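Long-range contacts in ABC transporter sugar binding protein (PDB 3UOR), which probably binds maltose or related sugars in the periplasm and delivers them to an ABC importer, as periplasmic maltose-binding proteins do: residues Q161-M169 with A287-L295; A98-Q107 with L130-V138. One frame throughout, in Å; residues are numbered along the deposited sequence.

Contact 1 of 2, residues Q161-M169 with A287-L295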
loop_
_atom_site.group_PDB
_atom_site.type_symbol
_atom_site.label_atom_id
_atom_site.label_comp_id
_atom_site.label_asym_id
_atom_site.label_seq_id
_atom_site.Cartn_x
_atom_site.Cartn_y
_atom_site.Cartn_z
ATOM N N GLN A 161 -16.541 -15.471 13.672
ATOM C CA GLN A 161 -15.266 -15.464 12.950
ATOM C C GLN A 161 -15.402 -14.675 11.651
ATOM O O GLN A 161 -16.411 -14.781 10.941
ATOM C CB GLN A 161 -14.867 -16.898 12.569
ATOM C CG GLN A 161 -14.831 -17.887 13.728
ATOM C CD GLN A 161 -13.962 -17.402 14.846
ATOM O OE1 GLN A 161 -12.733 -17.353 14.721
ATOM N NE2 GLN A 161 -14.591 -17.026 15.958
ATOM N N MET A 162 -14.391 -13.883 11.325
ATOM C CA MET A 162 -14.339 -13.286 10.002
ATOM C C MET A 162 -13.923 -14.389 9.038
ATOM O O MET A 162 -13.246 -15.332 9.435
ATOM C CB MET A 162 -13.371 -12.098 9.955
ATOM C CG MET A 162 -13.948 -10.815 10.527
ATOM S SD MET A 162 -15.242 -10.130 9.479
ATOM C CE MET A 162 -14.190 -9.183 8.359
ATOM N N PRO A 163 -14.369 -14.290 7.774
ATOM C CA PRO A 163 -14.041 -15.231 6.688
ATOM C C PRO A 163 -12.560 -15.180 6.347
ATOM O O PRO A 163 -11.970 -14.106 6.492
ATOM C CB PRO A 163 -14.836 -14.683 5.494
ATOM C CG PRO A 163 -15.024 -13.202 5.817
ATOM C CD PRO A 163 -15.223 -13.180 7.316
ATOM N N LYS A 164 -11.974 -16.297 5.908
ATOM C CA LYS A 164 -10.566 -16.295 5.514
ATOM C C LYS A 164 -10.383 -16.710 4.071
ATOM O O LYS A 164 -9.338 -16.433 3.476
ATOM C CB LYS A 164 -9.726 -17.219 6.406
ATOM C CG LYS A 164 -9.724 -16.834 7.878
ATOM C CD LYS A 164 -8.768 -17.728 8.674
ATOM C CE LYS A 164 -8.694 -17.272 10.123
ATOM N NZ LYS A 164 -7.458 -17.777 10.788
ATOM N N THR A 165 -11.380 -17.399 3.515
ATOM C CA THR A 165 -11.344 -17.741 2.107
ATOM C C THR A 165 -12.353 -16.892 1.337
ATOM O O THR A 165 -13.337 -16.405 1.893
ATOM C CB THR A 165 -11.694 -19.201 1.877
ATOM O OG1 THR A 165 -13.106 -19.363 2.045
ATOM C CG2 THR A 165 -10.957 -20.094 2.887
ATOM N N TRP A 166 -12.110 -16.735 0.045
ATOM C CA TRP A 166 -13.083 -16.114 -0.840
ATOM C C TRP A 166 -14.487 -16.689 -0.678
ATOM O O TRP A 166 -15.446 -15.933 -0.483
ATOM C CB TRP A 166 -12.625 -16.238 -2.284
ATOM C CG TRP A 166 -11.548 -15.218 -2.664
ATOM C CD1 TRP A 166 -10.806 -14.439 -1.813
ATOM C CD2 TRP A 166 -11.095 -14.908 -3.987
ATOM N NE1 TRP A 166 -9.924 -13.663 -2.530
ATOM C CE2 TRP A 166 -10.086 -13.926 -3.866
ATOM C CE3 TRP A 166 -11.452 -15.364 -5.270
ATOM C CZ2 TRP A 166 -9.433 -13.378 -4.985
ATOM C CZ3 TRP A 166 -10.804 -14.823 -6.378
ATOM C CH2 TRP A 166 -9.808 -13.839 -6.228
ATOM N N ALA A 167 -14.622 -18.016 -0.747
ATOM C CA ALA A 167 -15.957 -18.625 -0.651
ATOM C C ALA A 167 -16.629 -18.329 0.688
ATOM O O ALA A 167 -17.822 -18.019 0.735
ATOM C CB ALA A 167 -15.904 -20.129 -0.891
ATOM N N GLU A 168 -15.870 -18.428 1.779
ATOM C CA GLU A 168 -16.391 -18.053 3.094
ATOM C C GLU A 168 -16.824 -16.575 3.085
ATOM O O GLU A 168 -17.841 -16.202 3.662
ATOM C CB GLU A 168 -15.331 -18.279 4.181
ATOM C CG GLU A 168 -14.940 -19.743 4.373
ATOM C CD GLU A 168 -13.728 -19.934 5.272
ATOM O OE1 GLU A 168 -13.101 -18.918 5.687
ATOM O OE2 GLU A 168 -13.409 -21.109 5.566
ATOM N N MET A 169 -16.036 -15.731 2.435
ATOM C CA MET A 169 -16.363 -14.317 2.389
ATOM C C MET A 169 -17.705 -14.110 1.671
ATOM O O MET A 169 -18.558 -13.322 2.120
ATOM C CB MET A 169 -15.253 -13.520 1.697
ATOM C CG MET A 169 -15.388 -12.020 1.942
ATOM S SD MET A 169 -14.178 -11.065 1.035
ATOM C CE MET A 169 -14.782 -9.426 1.410
ATOM N N ALA A 287 -9.540 -7.192 10.065
ATOM C CA ALA A 287 -9.268 -8.597 9.773
ATOM C C ALA A 287 -8.497 -8.666 8.476
ATOM O O ALA A 287 -8.744 -7.894 7.564
ATOM C CB ALA A 287 -10.582 -9.425 9.652
ATOM N N PRO A 288 -7.568 -9.608 8.373
ATOM C CA PRO A 288 -6.771 -9.612 7.145
ATOM C C PRO A 288 -7.623 -10.045 5.957
ATOM O O PRO A 288 -8.697 -10.591 6.149
ATOM C CB PRO A 288 -5.640 -10.605 7.454
ATOM C CG PRO A 288 -6.130 -11.440 8.581
ATOM C CD PRO A 288 -7.189 -10.667 9.320
ATOM N N LEU A 289 -7.147 -9.795 4.748
ATOM C CA LEU A 289 -7.936 -9.993 3.534
ATOM C C LEU A 289 -8.129 -11.478 3.217
ATOM O O LEU A 289 -7.151 -12.216 3.115
ATOM C CB LEU A 289 -7.196 -9.297 2.378
ATOM C CG LEU A 289 -7.944 -8.618 1.238
ATOM C CD1 LEU A 289 -9.016 -7.662 1.760
ATOM C CD2 LEU A 289 -6.969 -7.908 0.309
ATOM N N PRO A 290 -9.383 -11.937 3.066
ATOM C CA PRO A 290 -9.510 -13.339 2.646
ATOM C C PRO A 290 -8.856 -13.571 1.289
ATOM O O PRO A 290 -8.816 -12.661 0.463
ATOM C CB PRO A 290 -11.024 -13.527 2.532
ATOM C CG PRO A 290 -11.590 -12.498 3.484
ATOM C CD PRO A 290 -10.690 -11.326 3.385
ATOM N N GLY A 291 -8.327 -14.768 1.069
ATOM C CA GLY A 291 -7.783 -15.136 -0.228
ATOM C C GLY A 291 -8.511 -16.363 -0.766
ATOM O O GLY A 291 -9.384 -16.915 -0.088
ATOM N N PRO A 292 -8.160 -16.802 -1.986
ATOM C CA PRO A 292 -8.832 -17.945 -2.621
ATOM C C PRO A 292 -8.855 -19.227 -1.768
ATOM O O PRO A 292 -9.883 -19.925 -1.728
ATOM C CB PRO A 292 -8.009 -18.166 -3.890
ATOM C CG PRO A 292 -7.470 -16.789 -4.223
ATOM C CD PRO A 292 -7.259 -16.087 -2.918
ATOM N N ASN A 293 -7.740 -19.518 -1.103
ATOM C CA ASN A 293 -7.567 -20.757 -0.347
ATOM C C ASN A 293 -7.314 -20.544 1.130
ATOM O O ASN A 293 -7.067 -21.492 1.861
ATOM C CB ASN A 293 -6.404 -21.543 -0.923
ATOM C CG ASN A 293 -6.599 -21.832 -2.378
ATOM O OD1 ASN A 293 -7.621 -22.388 -2.771
ATOM N ND2 ASN A 293 -5.643 -21.423 -3.196
ATOM N N GLY A 294 -7.380 -19.292 1.560
ATOM C CA GLY A 294 -7.058 -18.936 2.929
ATOM C C GLY A 294 -6.649 -17.485 2.932
ATOM O O GLY A 294 -6.730 -16.811 1.895
ATOM N N LEU A 295 -6.230 -16.995 4.089
ATOM C CA LEU A 295 -5.803 -15.614 4.195
ATOM C C LEU A 295 -4.766 -15.365 3.116
ATOM O O LEU A 295 -3.820 -16.135 2.973
ATOM C CB LEU A 295 -5.226 -15.352 5.581
ATOM C CG LEU A 295 -6.291 -15.380 6.670
ATOM C CD1 LEU A 295 -5.701 -14.917 8.001
ATOM C CD2 LEU A 295 -7.402 -14.453 6.236
HETATM O O HOH W 1 -10.232 -12.296 7.780
HETATM O O HOH W 2 -12.562 -19.702 -1.736
#
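Trp-166 lies against the loop at 290-292, one indole face covered by Pro-292, whose CD sits 3.8 Å from the centroid of the five-membered ring. With CG beside the backbone N (chi1 -79°), the indole runs alongside the Pro-292 ring, both pointing the same way. NE1 bonds Gln-203 OE1 and, weakly and in the ring plane, Pro-290 O (3.3 Å, bent to 125°), which Gln-203 NE2 also holds. The backbones join in a single beta bridge: Trp-166 N donates to Gly-291 O at 2.7 Å, and Gly-291 N returns a bond to Lys-164 O at 3.1 Å. Lys-164 CB and CG lie across Leu-295 CD2, 3.6 Å from CB. Pro-290 CG packs on Pro-163 O (3.4 Å) and Met-169 SD, the methionine crossing its ring at about a right angle. The bridge fastens the start of helix 166-180 to the loop after strand 284-287, in the solute-binding protein fold. Thr-165 and Glu-168 close a capping box: Glu-168 N donates to Thr-165 OG1, while Glu-168 OE1 takes Lys-164 N and Thr-165 N. Waters link Pro-163 O to Pro-288 O and Ala-167 N to Pro-292 O. Outside the two segments, Phe-229 stacks on the indole and Phe-200 meets it at about 85°.

Contact 2 of 2, residues A98-Q107 with L130-V138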
loop_
_atom_site.group_PDB
_atom_site.type_symbol
_atom_site.label_atom_id
_atom_site.label_comp_id
_atom_site.label_asym_id
_atom_site.label_seq_id
_atom_site.Cartn_x
_atom_site.Cartn_y
_atom_site.Cartn_z
ATOM N N ALA A 98 15.362 4.856 -9.911
ATOM C CA ALA A 98 16.473 3.917 -10.053
ATOM C C ALA A 98 16.958 3.875 -11.500
ATOM O O ALA A 98 18.155 3.986 -11.774
ATOM C CB ALA A 98 16.070 2.530 -9.590
ATOM N N LEU A 99 16.026 3.726 -12.432
ATOM C CA LEU A 99 16.394 3.651 -13.840
ATOM C C LEU A 99 16.841 5.011 -14.401
ATOM O O LEU A 99 17.488 5.079 -15.443
ATOM C CB LEU A 99 15.280 2.985 -14.658
ATOM C CG LEU A 99 14.941 1.601 -14.064
ATOM C CD1 LEU A 99 13.853 0.884 -14.842
ATOM C CD2 LEU A 99 16.180 0.708 -13.947
ATOM N N LEU A 100 16.527 6.087 -13.689
ATOM C CA LEU A 100 17.117 7.389 -13.984
ATOM C C LEU A 100 18.516 7.502 -13.359
ATOM O O LEU A 100 19.152 8.555 -13.426
ATOM C CB LEU A 100 16.240 8.492 -13.408
ATOM C CG LEU A 100 15.624 9.484 -14.377
ATOM C CD1 LEU A 100 15.125 8.748 -15.591
ATOM C CD2 LEU A 100 14.502 10.235 -13.688
ATOM N N ASP A 101 18.976 6.427 -12.718
ATOM C CA ASP A 101 20.280 6.409 -12.046
ATOM C C ASP A 101 20.486 7.554 -11.036
ATOM O O ASP A 101 21.572 8.119 -10.938
ATOM C CB ASP A 101 21.424 6.377 -13.078
ATOM C CG ASP A 101 22.783 6.083 -12.447
ATOM O OD1 ASP A 101 22.850 5.259 -11.504
ATOM O OD2 ASP A 101 23.794 6.674 -12.899
ATOM N N THR A 102 19.459 7.882 -10.262
ATOM C CA THR A 102 19.602 8.920 -9.243
ATOM C C THR A 102 19.786 8.338 -7.845
ATOM O O THR A 102 20.014 9.072 -6.874
ATOM C CB THR A 102 18.356 9.810 -9.180
ATOM O OG1 THR A 102 17.223 9.019 -8.769
ATOM C CG2 THR A 102 18.087 10.449 -10.539
ATOM N N LEU A 103 19.653 7.028 -7.718
ATOM C CA LEU A 103 19.533 6.465 -6.379
ATOM C C LEU A 103 20.795 5.716 -5.976
ATOM O O LEU A 103 21.328 4.911 -6.747
ATOM C CB LEU A 103 18.332 5.523 -6.283
ATOM C CG LEU A 103 16.935 6.099 -6.495
ATOM C CD1 LEU A 103 15.895 5.003 -6.336
ATOM C CD2 LEU A 103 16.662 7.239 -5.527
ATOM N N GLU A 104 21.252 5.971 -4.757
ATOM C CA GLU A 104 22.421 5.294 -4.228
ATOM C C GLU A 104 22.086 3.846 -3.905
ATOM O O GLU A 104 21.126 3.588 -3.176
ATOM C CB GLU A 104 22.875 6.000 -2.955
ATOM C CG GLU A 104 24.030 5.315 -2.256
ATOM C CD GLU A 104 25.371 5.638 -2.900
ATOM O OE1 GLU A 104 25.417 6.483 -3.821
ATOM O OE2 GLU A 104 26.375 5.048 -2.470
ATOM N N PRO A 105 22.875 2.893 -4.429
ATOM C CA PRO A 105 22.670 1.490 -4.042
ATOM C C PRO A 105 22.798 1.345 -2.530
ATOM O O PRO A 105 23.742 1.868 -1.947
ATOM C CB PRO A 105 23.822 0.758 -4.732
ATOM C CG PRO A 105 24.205 1.675 -5.895
ATOM C CD PRO A 105 24.002 3.060 -5.363
ATOM N N MET A 106 21.862 0.638 -1.910
ATOM C CA MET A 106 21.779 0.599 -0.468
ATOM C C MET A 106 22.405 -0.640 0.144
ATOM O O MET A 106 22.654 -0.668 1.341
ATOM C CB MET A 106 20.326 0.682 -0.017
ATOM C CG MET A 106 19.709 2.048 -0.182
ATOM S SD MET A 106 20.435 3.197 0.988
ATOM C CE MET A 106 21.474 4.044 -0.135
ATOM N N GLN A 107 22.644 -1.668 -0.654
ATOM C CA GLN A 107 23.096 -2.935 -0.086
ATOM C C GLN A 107 24.405 -2.823 0.707
ATOM O O GLN A 107 24.539 -3.450 1.745
ATOM C CB GLN A 107 23.177 -4.040 -1.146
ATOM C CG GLN A 107 23.516 -5.418 -0.570
ATOM C CD GLN A 107 22.672 -5.800 0.651
ATOM O OE1 GLN A 107 21.498 -5.435 0.756
ATOM N NE2 GLN A 107 23.273 -6.546 1.578
ATOM N N LEU A 130 13.792 -3.527 -4.352
ATOM C CA LEU A 130 14.765 -4.169 -5.225
ATOM C C LEU A 130 14.389 -3.910 -6.674
ATOM O O LEU A 130 13.268 -4.185 -7.104
ATOM C CB LEU A 130 14.815 -5.668 -4.953
ATOM C CG LEU A 130 15.552 -6.051 -3.673
ATOM C CD1 LEU A 130 15.299 -7.514 -3.327
ATOM C CD2 LEU A 130 17.038 -5.780 -3.866
ATOM N N VAL A 131 15.317 -3.340 -7.420
ATOM C CA VAL A 131 15.054 -3.051 -8.812
ATOM C C VAL A 131 16.124 -3.715 -9.643
ATOM O O VAL A 131 17.290 -3.300 -9.626
ATOM C CB VAL A 131 15.017 -1.545 -9.090
ATOM C CG1 VAL A 131 14.901 -1.304 -10.578
ATOM C CG2 VAL A 131 13.851 -0.907 -8.357
ATOM N N ASP A 132 15.731 -4.776 -10.339
ATOM C CA ASP A 132 16.658 -5.478 -11.187
ATOM C C ASP A 132 17.736 -6.109 -10.320
ATOM O O ASP A 132 18.914 -6.097 -10.678
ATOM C CB ASP A 132 17.301 -4.495 -12.162
ATOM C CG ASP A 132 17.745 -5.157 -13.439
ATOM O OD1 ASP A 132 16.888 -5.804 -14.084
ATOM O OD2 ASP A 132 18.939 -5.026 -13.798
ATOM N N GLY A 133 17.331 -6.630 -9.168
ATOM C CA GLY A 133 18.250 -7.312 -8.278
ATOM C C GLY A 133 19.142 -6.401 -7.453
ATOM O O GLY A 133 19.987 -6.876 -6.686
ATOM N N THR A 134 18.963 -5.091 -7.597
ATOM C CA THR A 134 19.775 -4.136 -6.844
ATOM C C THR A 134 18.927 -3.353 -5.837
ATOM O O THR A 134 17.874 -2.841 -6.185
ATOM C CB THR A 134 20.522 -3.162 -7.792
ATOM O OG1 THR A 134 21.404 -3.908 -8.641
ATOM C CG2 THR A 134 21.350 -2.160 -6.995
ATOM N N LEU A 135 19.392 -3.261 -4.592
ATOM C CA LEU A 135 18.638 -2.575 -3.550
ATOM C C LEU A 135 18.816 -1.067 -3.657
ATOM O O LEU A 135 19.941 -0.560 -3.598
ATOM C CB LEU A 135 19.082 -3.053 -2.157
ATOM C CG LEU A 135 18.240 -2.553 -0.979
ATOM C CD1 LEU A 135 16.877 -3.199 -1.001
ATOM C CD2 LEU A 135 18.916 -2.800 0.379
ATOM N N TYR A 136 17.708 -0.341 -3.781
ATOM C CA TYR A 136 17.793 1.122 -3.935
ATOM C C TYR A 136 17.104 1.934 -2.851
ATOM O O TYR A 136 17.027 3.151 -2.942
ATOM C CB TYR A 136 17.236 1.543 -5.293
ATOM C CG TYR A 136 18.172 1.235 -6.437
ATOM C CD1 TYR A 136 19.328 1.976 -6.625
ATOM C CD2 TYR A 136 17.897 0.210 -7.327
ATOM C CE1 TYR A 136 20.195 1.706 -7.681
ATOM C CE2 TYR A 136 18.753 -0.069 -8.385
ATOM C CZ TYR A 136 19.899 0.681 -8.556
ATOM O OH TYR A 136 20.753 0.394 -9.598
ATOM N N GLY A 137 16.568 1.274 -1.838
ATOM C CA GLY A 137 15.945 1.994 -0.747
ATOM C C GLY A 137 15.852 1.109 0.484
ATOM O O GLY A 137 16.215 -0.072 0.450
ATOM N N VAL A 138 15.340 1.673 1.573
ATOM C CA VAL A 138 14.988 0.877 2.747
ATOM C C VAL A 138 13.528 1.173 3.059
ATOM O O VAL A 138 13.131 2.340 3.086
ATOM C CB VAL A 138 15.885 1.238 3.970
ATOM C CG1 VAL A 138 15.442 0.470 5.211
ATOM C CG2 VAL A 138 17.346 0.959 3.658
HETATM O O HOH W 3 18.858 4.844 -2.180
HETATM O O HOH W 4 22.302 -2.032 -3.535
#
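A beta hairpin, strands 130-131 and 134-150 joined by a type I' turn from Val-131 to Thr-134, packs here against the end of helix 94-99, closed by a Schellman motif at Asp-101, and the loop that follows it. Tyr-136 makes the largest contribution. Ala-98 CB lies over one face of its ring, off-centre toward the rim and 3.7 Å from CD2, in a CH-pi contact. At the ring edge, Leu-103 O comes within 3.5 Å of CE1, and Leu-103 CB reaches CD1 at 3.7 Å, the two side chains slanting across one another. The bond to Tyr-136 CB points away from the 98-107 segment, although CB touches Leu-103 CD1 (3.9 Å); a chi1 of -75° lays one ring face against Ala-98 CB and turns the CD1/CE1 edge to Leu-103. Val-131 CG1 also meets Ala-98 CB, at 4.1 Å.

Next to Tyr-136 along the chain, the backbones are tied by one nearly straight bond, Met-106 N to Leu-135 O (2.8 Å, 170°). The same carbonyl accepts from a water that takes Gln-107 N, so two donors grip it. Met-106 CB rests on Leu-135 CD2 at 3.8 Å, while its CG turns to Gly-137 N at 3.6 Å. Glu-104 and Asp-101 make salt bridges to Lys-314 and Lys-309. Asp-132 and Gly-133, both at positive phi, complete a two-residue type I' hairpin at the edge of a periplasmic binding protein's mixed sheet.

Overall arrangement
The two contacts lie on opposite sides of the chain's centre, their own centres about 35 Å apart and nearest atoms about 22 Å apart, with no direct touch. Both are partly buried, and both involve a helix terminus: contact 1 the start of helix 166-180, contact 2 the end of helix 94-99. Each also borders strand 134-150, which supplies the 134-138 part of contact 2 and, farther along, Leu-147 and Tyr-149 beside contact 1. Their chemistry differs. Contact 1 joins a helix start and its leading loop to another loop through reciprocal backbone bonds and proline-tryptophan packing, whereas contact 2 has a single direct backbone bond and relies more on a tyrosine ring with an alanine methyl over one face and carbonyl oxygens at its edge.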